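Local coordinates for protein Cas13d (PDB 6IV9) that binds a CRISPR RNA guide and, through its two HEPN domains, governs maturation of that RNA and cleavage of target RNA, at residues Asp147-Lys152 and Ser792-Leu797; Glu761-Leu766 and Gln780-Leu785; Arg668-Cys673 and Arg687-Arg692. The protein carries 2 engineered substitutions. All coordinates share one frame; numbering follows the deposited sequence. Where two conformers were deposited one is given.

Contact 1: residues Asp147-Lys152 and Ser792-Leu797; sequences DMLGLK and SSNLFL. With nucleotides of chain B.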
loop_
_atom_site.group_PDB
_atom_site.type_symbol
_atom_site.label_atom_id
_atom_site.label_comp_id
_atom_site.label_asym_id
_atom_site.label_seq_id
_atom_site.Cartn_x
_atom_site.Cartn_y
_atom_site.Cartn_z
ATOM N N ASP A 147 10.339 19.541 17.038
ATOM C CA ASP A 147 9.259 18.585 16.694
ATOM C C ASP A 147 8.310 18.444 17.892
ATOM O O ASP A 147 8.726 18.700 18.991
ATOM C CB ASP A 147 9.803 17.269 16.151
ATOM C CG ASP A 147 10.571 16.491 17.194
ATOM O OD1 ASP A 147 11.186 17.128 18.043
ATOM O OD2 ASP A 147 10.541 15.264 17.137
ATOM N N MET A 148 7.079 18.009 17.652
ATOM C CA MET A 148 6.069 17.888 18.733
ATOM C C MET A 148 6.515 16.872 19.798
ATOM O O MET A 148 6.158 17.050 20.912
ATOM C CB MET A 148 4.683 17.533 18.184
ATOM C CG MET A 148 4.051 18.638 17.372
ATOM S SD MET A 148 3.792 20.187 18.249
ATOM C CE MET A 148 2.500 19.703 19.378
ATOM N N LEU A 149 7.181 15.798 19.404
ATOM C CA LEU A 149 7.642 14.751 20.352
ATOM C C LEU A 149 8.852 15.225 21.162
ATOM O O LEU A 149 9.100 14.666 22.188
ATOM C CB LEU A 149 8.030 13.521 19.544
ATOM C CG LEU A 149 7.079 12.333 19.537
ATOM C CD1 LEU A 149 5.689 12.655 20.019
ATOM C CD2 LEU A 149 7.078 11.660 18.189
ATOM N N GLY A 150 9.587 16.204 20.658
ATOM C CA GLY A 150 10.808 16.656 21.331
ATOM C C GLY A 150 11.981 15.729 21.064
ATOM O O GLY A 150 12.911 15.759 21.824
ATOM N N LEU A 151 11.926 14.948 19.995
ATOM C CA LEU A 151 13.014 13.987 19.680
ATOM C C LEU A 151 13.911 14.480 18.544
ATOM O O LEU A 151 14.742 13.729 18.116
ATOM C CB LEU A 151 12.371 12.653 19.324
ATOM C CG LEU A 151 11.613 12.008 20.468
ATOM C CD1 LEU A 151 10.853 10.799 19.986
ATOM C CD2 LEU A 151 12.563 11.645 21.588
ATOM N N LYS A 152 13.773 15.730 18.145
ATOM C CA LYS A 152 14.559 16.241 17.000
ATOM C C LYS A 152 16.056 16.083 17.262
ATOM O O LYS A 152 16.731 15.630 16.388
ATOM C CB LYS A 152 14.241 17.725 16.812
ATOM C CG LYS A 152 15.033 18.470 15.759
ATOM C CD LYS A 152 14.518 19.871 15.591
ATOM C CE LYS A 152 15.239 20.701 14.558
ATOM N NZ LYS A 152 16.639 20.977 14.933
ATOM N N SER A 792 9.435 20.305 29.276
ATOM C CA SER A 792 8.822 19.060 28.752
ATOM C C SER A 792 9.292 18.771 27.329
ATOM O O SER A 792 9.155 19.638 26.491
ATOM C CB SER A 792 7.338 19.095 28.806
ATOM O OG SER A 792 6.800 17.935 28.211
ATOM N N SER A 793 9.812 17.578 27.100
ATOM C CA SER A 793 10.203 17.176 25.733
ATOM C C SER A 793 8.963 17.064 24.844
ATOM O O SER A 793 8.954 17.621 23.782
ATOM C CB SER A 793 10.899 15.865 25.796
ATOM O OG SER A 793 12.278 16.051 25.967
ATOM N N ASN A 794 7.928 16.402 25.341
ATOM C CA ASN A 794 6.700 16.150 24.554
ATOM C C ASN A 794 5.767 17.360 24.622
ATOM O O ASN A 794 5.241 17.629 25.667
ATOM C CB ASN A 794 6.017 14.891 25.075
ATOM C CG ASN A 794 4.839 14.478 24.237
ATOM O OD1 ASN A 794 3.859 15.186 24.172
ATOM N ND2 ASN A 794 4.944 13.338 23.600
ATOM N N LEU A 795 5.642 18.081 23.517
ATOM C CA LEU A 795 4.765 19.271 23.399
ATOM C C LEU A 795 3.284 18.900 23.358
ATOM O O LEU A 795 2.498 19.718 23.752
ATOM C CB LEU A 795 5.155 20.114 22.185
ATOM C CG LEU A 795 6.629 20.474 22.078
ATOM C CD1 LEU A 795 6.857 21.499 20.990
ATOM C CD2 LEU A 795 7.174 20.955 23.400
ATOM N N PHE A 796 2.936 17.739 22.817
ATOM C CA PHE A 796 1.492 17.438 22.717
ATOM C C PHE A 796 0.881 17.429 24.117
ATOM O O PHE A 796 -0.129 18.053 24.320
ATOM C CB PHE A 796 1.271 16.036 22.151
ATOM C CG PHE A 796 1.590 15.844 20.691
ATOM C CD1 PHE A 796 0.911 16.542 19.714
ATOM C CD2 PHE A 796 2.535 14.924 20.298
ATOM C CE1 PHE A 796 1.193 16.347 18.376
ATOM C CE2 PHE A 796 2.817 14.731 18.960
ATOM C CZ PHE A 796 2.143 15.443 18.008
ATOM N N LEU A 797 1.489 16.693 25.031
ATOM C CA LEU A 797 1.005 16.596 26.426
ATOM C C LEU A 797 1.197 17.903 27.204
ATOM O O LEU A 797 0.331 18.233 27.977
ATOM C CB LEU A 797 1.716 15.424 27.099
ATOM C CG LEU A 797 1.393 14.068 26.487
ATOM C CD1 LEU A 797 2.207 12.976 27.135
ATOM C CD2 LEU A 797 -0.087 13.769 26.595
ATOM P P U B 25 6.246 17.936 13.903
ATOM O OP1 U B 25 5.989 19.394 14.078
ATOM O OP2 U B 25 6.214 17.019 15.034
ATOM O "O5'" U B 25 5.110 17.567 12.880
ATOM C "C5'" U B 25 4.743 16.185 12.711
ATOM C "C4'" U B 25 3.472 15.879 13.476
ATOM O "O4'" U B 25 2.528 16.896 13.129
ATOM C "C3'" U B 25 2.761 14.601 13.013
ATOM O "O3'" U B 25 3.186 13.463 13.698
ATOM C "C2'" U B 25 1.305 14.857 13.342
ATOM O "O2'" U B 25 1.031 14.424 14.658
ATOM C "C1'" U B 25 1.223 16.391 13.357
ATOM N N1 U B 25 0.339 16.929 12.331
ATOM C C2 U B 25 -1.009 16.795 12.580
ATOM O O2 U B 25 -1.434 16.162 13.515
ATOM N N3 U B 25 -1.822 17.378 11.660
ATOM C C4 U B 25 -1.443 18.118 10.566
ATOM O O4 U B 25 -2.304 18.600 9.840
ATOM C C5 U B 25 -0.034 18.196 10.362
ATOM C C6 U B 25 0.789 17.593 11.223
ATOM P P C B 24 5.739 16.939 8.540
ATOM O OP1 C B 24 5.837 15.489 8.748
ATOM O OP2 C B 24 4.538 17.711 8.697
ATOM O "O5'" C B 24 6.759 17.606 9.577
ATOM C "C5'" C B 24 7.839 16.843 10.121
ATOM C "C4'" C B 24 8.681 17.694 11.036
ATOM O "O4'" C B 24 9.416 18.683 10.269
ATOM C "C3'" C B 24 7.904 18.504 12.026
ATOM O "O3'" C B 24 7.579 17.689 13.114
ATOM C "C2'" C B 24 8.913 19.592 12.388
ATOM O "O2'" C B 24 9.880 19.124 13.308
ATOM C "C1'" C B 24 9.502 19.888 11.023
ATOM N N1 C B 24 8.842 20.980 10.257
ATOM C C2 C B 24 9.302 22.297 10.438
ATOM O O2 C B 24 10.210 22.503 11.262
ATOM N N3 C B 24 8.720 23.303 9.743
ATOM C C4 C B 24 7.770 23.025 8.834
ATOM N N4 C B 24 7.269 24.030 8.110
ATOM C C5 C B 24 7.305 21.694 8.613
ATOM C C6 C B 24 7.855 20.714 9.350
ATOM P P U B 4 -3.410 21.221 20.261
ATOM O OP1 U B 4 -2.999 21.121 21.693
ATOM O OP2 U B 4 -4.639 21.864 19.861
ATOM O "O5'" U B 4 -2.257 21.886 19.418
ATOM C "C5'" U B 4 -0.867 21.517 19.645
ATOM C "C4'" U B 4 0.020 22.153 18.615
ATOM O "O4'" U B 4 -0.266 21.625 17.267
ATOM C "C3'" U B 4 -0.124 23.668 18.432
ATOM O "O3'" U B 4 0.594 24.414 19.413
ATOM C "C2'" U B 4 0.494 23.857 17.057
ATOM O "O2'" U B 4 1.902 23.709 17.075
ATOM C "C1'" U B 4 -0.098 22.662 16.309
ATOM N N1 U B 4 -1.407 22.995 15.721
ATOM C C2 U B 4 -1.404 23.666 14.515
ATOM O O2 U B 4 -0.373 24.021 13.947
ATOM N N3 U B 4 -2.648 23.908 13.987
ATOM C C4 U B 4 -3.863 23.629 14.551
ATOM O O4 U B 4 -4.894 23.930 13.946
ATOM C C5 U B 4 -3.788 22.942 15.802
ATOM C C6 U B 4 -2.590 22.666 16.337
#

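Contact 2: residues Glu761-Leu766 and Gln780-Leu785; sequences EIIPEL and QTLCEL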
loop_
_atom_site.group_PDB
_atom_site.type_symbol
_atom_site.label_atom_id
_atom_site.label_comp_id
_atom_site.label_asym_id
_atom_site.label_seq_id
_atom_site.Cartn_x
_atom_site.Cartn_y
_atom_site.Cartn_z
ATOM N N GLU A 761 16.718 7.360 25.800
ATOM C CA GLU A 761 18.053 7.997 25.769
ATOM C C GLU A 761 18.028 9.370 26.441
ATOM O O GLU A 761 19.094 9.852 26.763
ATOM C CB GLU A 761 18.552 8.124 24.337
ATOM C CG GLU A 761 18.900 6.795 23.714
ATOM C CD GLU A 761 19.900 5.973 24.498
ATOM O OE1 GLU A 761 20.893 6.546 24.952
ATOM O OE2 GLU A 761 19.680 4.770 24.654
ATOM N N ILE A 762 16.867 9.999 26.582
ATOM C CA ILE A 762 16.863 11.382 27.133
ATOM C C ILE A 762 16.031 11.518 28.409
ATOM O O ILE A 762 16.150 12.552 29.046
ATOM C CB ILE A 762 16.434 12.365 26.036
ATOM C CG1 ILE A 762 15.024 12.071 25.537
ATOM C CG2 ILE A 762 17.423 12.325 24.898
ATOM C CD1 ILE A 762 14.433 13.186 24.745
ATOM N N ILE A 763 15.226 10.520 28.753
ATOM C CA ILE A 763 14.416 10.597 29.998
ATOM C C ILE A 763 15.038 9.656 31.031
ATOM O O ILE A 763 14.928 8.459 30.884
ATOM C CB ILE A 763 12.946 10.232 29.730
ATOM C CG1 ILE A 763 12.382 10.950 28.507
ATOM C CG2 ILE A 763 12.100 10.469 30.957
ATOM C CD1 ILE A 763 12.177 12.411 28.710
ATOM N N PRO A 764 15.627 10.189 32.118
ATOM C CA PRO A 764 16.263 9.381 33.154
ATOM C C PRO A 764 15.268 8.422 33.811
ATOM O O PRO A 764 15.610 7.332 34.081
ATOM C CB PRO A 764 16.694 10.426 34.187
ATOM C CG PRO A 764 16.902 11.661 33.366
ATOM C CD PRO A 764 15.762 11.610 32.377
ATOM N N GLU A 765 14.019 8.849 33.916
ATOM C CA GLU A 765 12.941 8.067 34.570
ATOM C C GLU A 765 12.673 6.739 33.849
ATOM O O GLU A 765 12.101 5.864 34.467
ATOM C CB GLU A 765 11.678 8.916 34.667
ATOM C CG GLU A 765 11.753 9.994 35.722
ATOM C CD GLU A 765 12.505 11.243 35.313
ATOM O OE1 GLU A 765 12.904 11.337 34.167
ATOM O OE2 GLU A 765 12.687 12.117 36.159
ATOM N N LEU A 766 13.041 6.636 32.575
ATOM C CA LEU A 766 12.790 5.436 31.741
ATOM C C LEU A 766 14.022 4.533 31.774
ATOM O O LEU A 766 13.970 3.469 31.223
ATOM C CB LEU A 766 12.583 5.930 30.307
ATOM C CG LEU A 766 11.172 5.938 29.729
ATOM C CD1 LEU A 766 10.102 6.093 30.776
ATOM C CD2 LEU A 766 11.031 6.983 28.643
ATOM N N GLN A 780 2.476 7.238 30.503
ATOM C CA GLN A 780 2.382 7.486 31.959
ATOM C C GLN A 780 3.551 8.364 32.408
ATOM O O GLN A 780 3.316 9.375 33.037
ATOM C CB GLN A 780 2.488 6.122 32.623
ATOM C CG GLN A 780 2.058 6.047 34.070
ATOM C CD GLN A 780 2.269 4.620 34.515
ATOM O OE1 GLN A 780 1.427 3.753 34.322
ATOM N NE2 GLN A 780 3.436 4.353 35.069
ATOM N N THR A 781 4.759 8.001 32.018
ATOM C CA THR A 781 5.948 8.776 32.422
ATOM C C THR A 781 5.888 10.198 31.863
ATOM O O THR A 781 6.141 11.111 32.600
ATOM C CB THR A 781 7.221 8.070 31.968
ATOM O OG1 THR A 781 7.208 6.777 32.548
ATOM C CG2 THR A 781 8.464 8.807 32.387
ATOM N N LEU A 782 5.549 10.361 30.593
ATOM C CA LEU A 782 5.485 11.714 29.995
ATOM C C LEU A 782 4.377 12.546 30.637
ATOM O O LEU A 782 4.575 13.720 30.782
ATOM C CB LEU A 782 5.333 11.591 28.482
ATOM C CG LEU A 782 6.530 10.960 27.782
ATOM C CD1 LEU A 782 6.281 10.822 26.304
ATOM C CD2 LEU A 782 7.774 11.772 28.044
ATOM N N CYS A 783 3.229 11.951 30.932
ATOM C CA CYS A 783 2.133 12.713 31.578
ATOM C C CYS A 783 2.581 13.167 32.969
ATOM O O CYS A 783 2.377 14.304 33.295
ATOM C CB CYS A 783 0.863 11.884 31.694
ATOM S SG CYS A 783 -0.015 11.659 30.126
ATOM N N GLU A 784 3.231 12.288 33.716
ATOM C CA GLU A 784 3.695 12.623 35.085
ATOM C C GLU A 784 4.693 13.782 35.026
ATOM O O GLU A 784 4.598 14.666 35.854
ATOM C CB GLU A 784 4.396 11.411 35.686
ATOM C CG GLU A 784 3.455 10.336 36.177
ATOM C CD GLU A 784 4.137 9.048 36.609
ATOM O OE1 GLU A 784 3.438 8.155 37.068
ATOM O OE2 GLU A 784 5.358 8.942 36.471
ATOM N N LEU A 785 5.612 13.758 34.065
ATOM C CA LEU A 785 6.627 14.826 33.920
ATOM C C LEU A 785 5.943 16.153 33.603
ATOM O O LEU A 785 6.411 17.160 34.084
ATOM C CB LEU A 785 7.647 14.447 32.852
ATOM C CG LEU A 785 8.529 13.264 33.213
ATOM C CD1 LEU A 785 9.357 12.825 32.030
ATOM C CD2 LEU A 785 9.411 13.602 34.394
#

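Contact 3: residues Arg668-Cys673 and Arg687-Arg692; sequences RYYKSC and RSELAR. With nucleotides of chain B.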
loop_
_atom_site.group_PDB
_atom_site.type_symbol
_atom_site.label_atom_id
_atom_site.label_comp_id
_atom_site.label_asym_id
_atom_site.label_seq_id
_atom_site.Cartn_x
_atom_site.Cartn_y
_atom_site.Cartn_z
ATOM N N ARG A 668 -26.536 -2.819 -11.416
ATOM C CA ARG A 668 -25.813 -3.695 -12.372
ATOM C C ARG A 668 -25.685 -5.112 -11.803
ATOM O O ARG A 668 -25.933 -6.045 -12.520
ATOM C CB ARG A 668 -24.410 -3.154 -12.628
ATOM C CG ARG A 668 -24.355 -1.928 -13.517
ATOM C CD ARG A 668 -22.908 -1.597 -13.785
ATOM N NE ARG A 668 -22.778 -0.369 -14.523
ATOM C CZ ARG A 668 -22.557 0.800 -13.958
ATOM N NH1 ARG A 668 -23.017 1.900 -14.523
ATOM N NH2 ARG A 668 -21.887 0.868 -12.823
ATOM N N TYR A 669 -25.301 -5.238 -10.543
ATOM C CA TYR A 669 -25.167 -6.573 -9.922
ATOM C C TYR A 669 -26.523 -7.275 -9.888
ATOM O O TYR A 669 -26.605 -8.442 -10.162
ATOM C CB TYR A 669 -24.694 -6.432 -8.481
ATOM C CG TYR A 669 -23.221 -6.194 -8.309
ATOM C CD1 TYR A 669 -22.286 -7.001 -8.924
ATOM C CD2 TYR A 669 -22.764 -5.174 -7.499
ATOM C CE1 TYR A 669 -20.933 -6.780 -8.766
ATOM C CE2 TYR A 669 -21.417 -4.944 -7.320
ATOM C CZ TYR A 669 -20.498 -5.756 -7.950
ATOM O OH TYR A 669 -19.182 -5.537 -7.769
ATOM N N TYR A 670 -27.554 -6.535 -9.532
ATOM C CA TYR A 670 -28.899 -7.139 -9.431
ATOM C C TYR A 670 -29.342 -7.687 -10.792
ATOM O O TYR A 670 -29.840 -8.774 -10.859
ATOM C CB TYR A 670 -29.878 -6.098 -8.898
ATOM C CG TYR A 670 -31.264 -6.626 -8.665
ATOM C CD1 TYR A 670 -31.543 -7.414 -7.573
ATOM C CD2 TYR A 670 -32.291 -6.344 -9.544
ATOM C CE1 TYR A 670 -32.809 -7.911 -7.354
ATOM C CE2 TYR A 670 -33.567 -6.828 -9.338
ATOM C CZ TYR A 670 -33.824 -7.620 -8.241
ATOM O OH TYR A 670 -35.069 -8.111 -8.027
ATOM N N LYS A 671 -29.138 -6.923 -11.847
ATOM C CA LYS A 671 -29.515 -7.349 -13.211
ATOM C C LYS A 671 -28.687 -8.556 -13.675
ATOM O O LYS A 671 -29.222 -9.383 -14.360
ATOM C CB LYS A 671 -29.345 -6.171 -14.162
ATOM C CG LYS A 671 -29.997 -6.320 -15.521
ATOM C CD LYS A 671 -30.338 -4.988 -16.153
ATOM C CE LYS A 671 -30.009 -4.922 -17.626
ATOM N NZ LYS A 671 -31.212 -4.630 -18.436
ATOM N N SER A 672 -27.395 -8.576 -13.390
ATOM C CA SER A 672 -26.517 -9.686 -13.830
ATOM C C SER A 672 -26.627 -10.955 -12.975
ATOM O O SER A 672 -26.374 -12.007 -13.511
ATOM C CB SER A 672 -25.112 -9.223 -13.951
ATOM O OG SER A 672 -24.642 -8.799 -12.703
ATOM N N CYS A 673 -26.944 -10.839 -11.687
ATOM C CA CYS A 673 -26.946 -12.018 -10.782
ATOM C C CYS A 673 -28.321 -12.658 -10.570
ATOM O O CYS A 673 -28.351 -13.826 -10.273
ATOM C CB CYS A 673 -26.415 -11.632 -9.409
ATOM S SG CYS A 673 -24.709 -11.041 -9.446
ATOM N N ARG A 687 -30.616 -4.859 -2.620
ATOM C CA ARG A 687 -29.477 -5.224 -1.744
ATOM C C ARG A 687 -29.878 -6.444 -0.915
ATOM O O ARG A 687 -29.093 -7.351 -0.811
ATOM C CB ARG A 687 -29.082 -4.055 -0.843
ATOM C CG ARG A 687 -28.386 -2.907 -1.555
ATOM C CD ARG A 687 -27.815 -1.877 -0.601
ATOM N NE ARG A 687 -26.910 -0.924 -1.204
ATOM C CZ ARG A 687 -27.256 0.212 -1.767
ATOM N NH1 ARG A 687 -28.500 0.630 -1.714
ATOM N NH2 ARG A 687 -26.357 0.933 -2.394
ATOM N N SER A 688 -31.101 -6.435 -0.383
ATOM C CA SER A 688 -31.604 -7.543 0.460
ATOM C C SER A 688 -31.607 -8.822 -0.362
ATOM O O SER A 688 -31.195 -9.839 0.139
ATOM C CB SER A 688 -32.962 -7.252 1.010
ATOM O OG SER A 688 -32.889 -6.203 1.932
ATOM N N GLU A 689 -32.108 -8.739 -1.585
ATOM C CA GLU A 689 -31.971 -9.915 -2.579
ATOM C C GLU A 689 -30.571 -10.526 -2.912
ATOM O O GLU A 689 -30.383 -11.705 -2.826
ATOM C CB GLU A 689 -32.751 -9.574 -3.850
ATOM C CG GLU A 689 -33.361 -10.776 -4.546
ATOM C CD GLU A 689 -34.360 -10.455 -5.651
ATOM O OE1 GLU A 689 -35.003 -9.391 -5.591
ATOM O OE2 GLU A 689 -34.501 -11.272 -6.568
ATOM N N LEU A 690 -29.608 -9.627 -3.057
ATOM C CA LEU A 690 -28.198 -10.006 -3.293
ATOM C C LEU A 690 -27.652 -10.644 -2.011
ATOM O O LEU A 690 -26.941 -11.605 -2.111
ATOM C CB LEU A 690 -27.418 -8.769 -3.729
ATOM C CG LEU A 690 -27.832 -8.210 -5.082
ATOM C CD1 LEU A 690 -27.175 -6.882 -5.363
ATOM C CD2 LEU A 690 -27.538 -9.199 -6.175
ATOM N N ALA A 691 -28.008 -10.103 -0.851
ATOM C CA ALA A 691 -27.532 -10.654 0.434
ATOM C C ALA A 691 -28.057 -12.080 0.624
ATOM O O ALA A 691 -27.328 -12.907 1.110
ATOM C CB ALA A 691 -27.904 -9.761 1.574
ATOM N N ARG A 692 -29.311 -12.319 0.261
ATOM C CA ARG A 692 -29.905 -13.671 0.366
ATOM C C ARG A 692 -29.181 -14.631 -0.575
ATOM O O ARG A 692 -28.960 -15.750 -0.194
ATOM C CB ARG A 692 -31.386 -13.615 0.018
ATOM C CG ARG A 692 -32.236 -13.131 1.172
ATOM C CD ARG A 692 -33.673 -13.564 0.987
ATOM N NE ARG A 692 -34.349 -12.714 0.029
ATOM C CZ ARG A 692 -34.703 -11.460 0.239
ATOM N NH1 ARG A 692 -35.124 -10.737 -0.773
ATOM N NH2 ARG A 692 -34.643 -10.935 1.445
ATOM P P U B 38 -11.823 -2.313 -4.738
ATOM O OP1 U B 38 -11.417 -2.684 -3.422
ATOM O OP2 U B 38 -11.081 -2.693 -5.913
ATOM O "O5'" U B 38 -13.301 -2.884 -4.868
ATOM C "C5'" U B 38 -13.931 -2.838 -6.092
ATOM C "C4'" U B 38 -15.415 -3.071 -5.901
ATOM O "O4'" U B 38 -15.921 -2.079 -4.978
ATOM C "C3'" U B 38 -16.182 -2.833 -7.185
ATOM O "O3'" U B 38 -16.221 -4.075 -7.893
ATOM C "C2'" U B 38 -17.554 -2.382 -6.685
ATOM O "O2'" U B 38 -18.347 -3.466 -6.256
ATOM C "C1'" U B 38 -17.178 -1.605 -5.432
ATOM N N1 U B 38 -17.095 -0.158 -5.649
ATOM C C2 U B 38 -17.421 0.649 -4.572
ATOM O O2 U B 38 -17.771 0.192 -3.488
ATOM N N3 U B 38 -17.297 2.003 -4.804
ATOM C C4 U B 38 -16.866 2.616 -5.980
ATOM O O4 U B 38 -16.791 3.854 -6.042
ATOM C C5 U B 38 -16.494 1.699 -7.028
ATOM C C6 U B 38 -16.622 0.374 -6.828
#

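Contact 1: residues Asp147-Lys152 and Ser792-Leu797
Met-148 packs on Leu-795 and Phe-796, and Leu-149 on Phe-796 and Asn-794, in a loop-to-helix-start contact that ties the turn before helix 152-160 to the beginning of helix 795-799, beside the bound RNA. Its polar core is one backbone bond: Leu-795 N donates to Met-148 O at 2.8 Å, almost in line with the carbonyl (C=O...donor angle 166°). The first amide of the short helix is thus satisfied from the other segment. Asn-794, the N-cap, accepts from Leu-797 N through OD1 at 2.9 Å, a nearly straight capping bond. Met-148 is also held by the RNA, since its N donates to U25 OP2 of chain B at 2.9 Å. The Met-148 side chain crosses the Phe-796 side chain at about a right angle. Met-148 CB sits over one ring face, offset toward the rim, 3.3 Å from Phe-796 CZ, and the bends at chi2 and chi3 carry CE back to the ring, 3.6 Å from Phe-796 CD1. At the ring edge, in its plane, Leu-149 CD1 lies 3.7 Å from Phe-796 CE2. An alanine in place of Phe-796 would probably open a gap beside Met-148 CB and Leu-149 CD1 and leave the bent Met-148 chain freer to turn. Gly-150 brings CA within 3.2 Å of Ser-793 O; a CB there would collide with that oxygen. Around the contact, Leu-151 rests on helix 713-760, whose Tyr-759 OH bonds both Leu-149 O and Asn-794 ND2, Leu-797 leans on helix 777-788, and Phe-796 reaches helix 901-908.

Contact 2: residues Glu761-Leu766 and Gln780-Leu785
Glu-765 and Thr-781 mark the closest backbone approach, with CA atoms 7.3 Å apart, between a loop that ends in a 3-10 turn at 764-766 and one face of helix 777-788. The turn is closed by Leu-766 N donating to Ile-763 O at 3.1 Å; from it Ile-763 and Glu-765 point at the helix, and the end of Leu-766 reaches it. There the partners Thr-781 and Leu-785 stand one turn apart, linked by the bond from Leu-785 N to Thr-781 O. The segments meet by packing alone, without a polar bond between them. Leu-766 CD1 comes against the branch of Thr-781, 3.5 Å from OG1 and 3.6 Å from CG2. In Thr-781, OG1 is anti to the carbonyl carbon (chi1 -58°), from where it bonds back to Ile-777 O in the preceding turn, while CG2 faces Glu-765 CB at 3.9 Å. The linker between two successive helices, 713-760 and 777-788, here folds back on the second, probably within the C-terminal HEPN domain. Ile-763 and Leu-785 slide past each other in opposite directions, CG2 of the isoleucine 3.8 Å from CD1 of the leucine. Glu-765 bends at chi2 (80°) and lays its carboxylate carbon CD 4.0 Å from Leu-785 CD2. Its OE2 is engaged by Arg-789, a salt bridge that would favour a charged carboxylate at this partly exposed border. Deeper in, Leu-766 and Leu-782 both reach Tyr-759 of helix 713-760.

Contact 3: residues Arg668-Cys673 and Arg687-Arg692
Leu-690 packs between Tyr-669, Tyr-670 and Cys-673, and this apolar patch is the close-fitting half of a crossing between two successive helices. The segment axes approach to 10.1 Å and run at 49° to each other, well away from an antiparallel hairpin. Leu-690 meets the facing helix with its two methyls. Leu-690 CD1 lies 4.0 Å from Tyr-669 CB, while its CD2 lies 4.1 Å from Tyr-670 CA and 4.2 Å from Cys-673 CB. These separations are ordinary van der Waals spacings around a buried leucine. The other half is looser and more open, because Glu-689 is partly exposed and was modelled in two conformers. In one of the two conformers, Tyr-670 OH donates to Glu-689 OE1 at 2.8 Å, a bond that is therefore doubtful as a permanent link. The oxygen is met from above the carboxylate plane, and ring and carboxylate stand 86° apart. Tyr-670 has CG anti to its backbone N (chi1 -176°), a position from which the ring can reach helix 683-696, and Glu-689 CB lies at the ring edge, in its plane. The tyrosine hydroxyl has a second partner in the backbone N of Asp-678, in the linker between the helices. Tyr-669 turns the end of its ring away from Leu-690 and toward the RNA, where OH and the O2' of U38 of chain B share a hydrogen bond of 2.7 Å. That O2', a ribose hydroxyl, lies in the plane of the ring at its edge. Helix 713-760 packs on both helices, its Leu-726 touching Tyr-669 and Leu-690, while helix 651-660 supports helix 683-696 through Ala-691.

How the contacts relate
Contacts 1 and 2 are neighbours, their centres 12 Å apart, and they touch directly: Leu-797 CD1 lies 3.7 Å from Leu-782 CB, and Ser-793 OG lies 3.8 Å from Ile-762 CD1. Contact 2 stays about 13 Å from the RNA at its nearest atom, whereas contact 1 bonds to it; 780-785 packs on 792-797 through Leu-782, which touches both Asn-794 and Leu-797. Contact 3 is remote, about 38 Å from contact 1 between nearest atoms and on the opposite side of the chain's centre, yet it holds the same RNA at U38. Helix 713-760 borders all three. The Asp-147 side chain is about 10 Å from a bound magnesium ion.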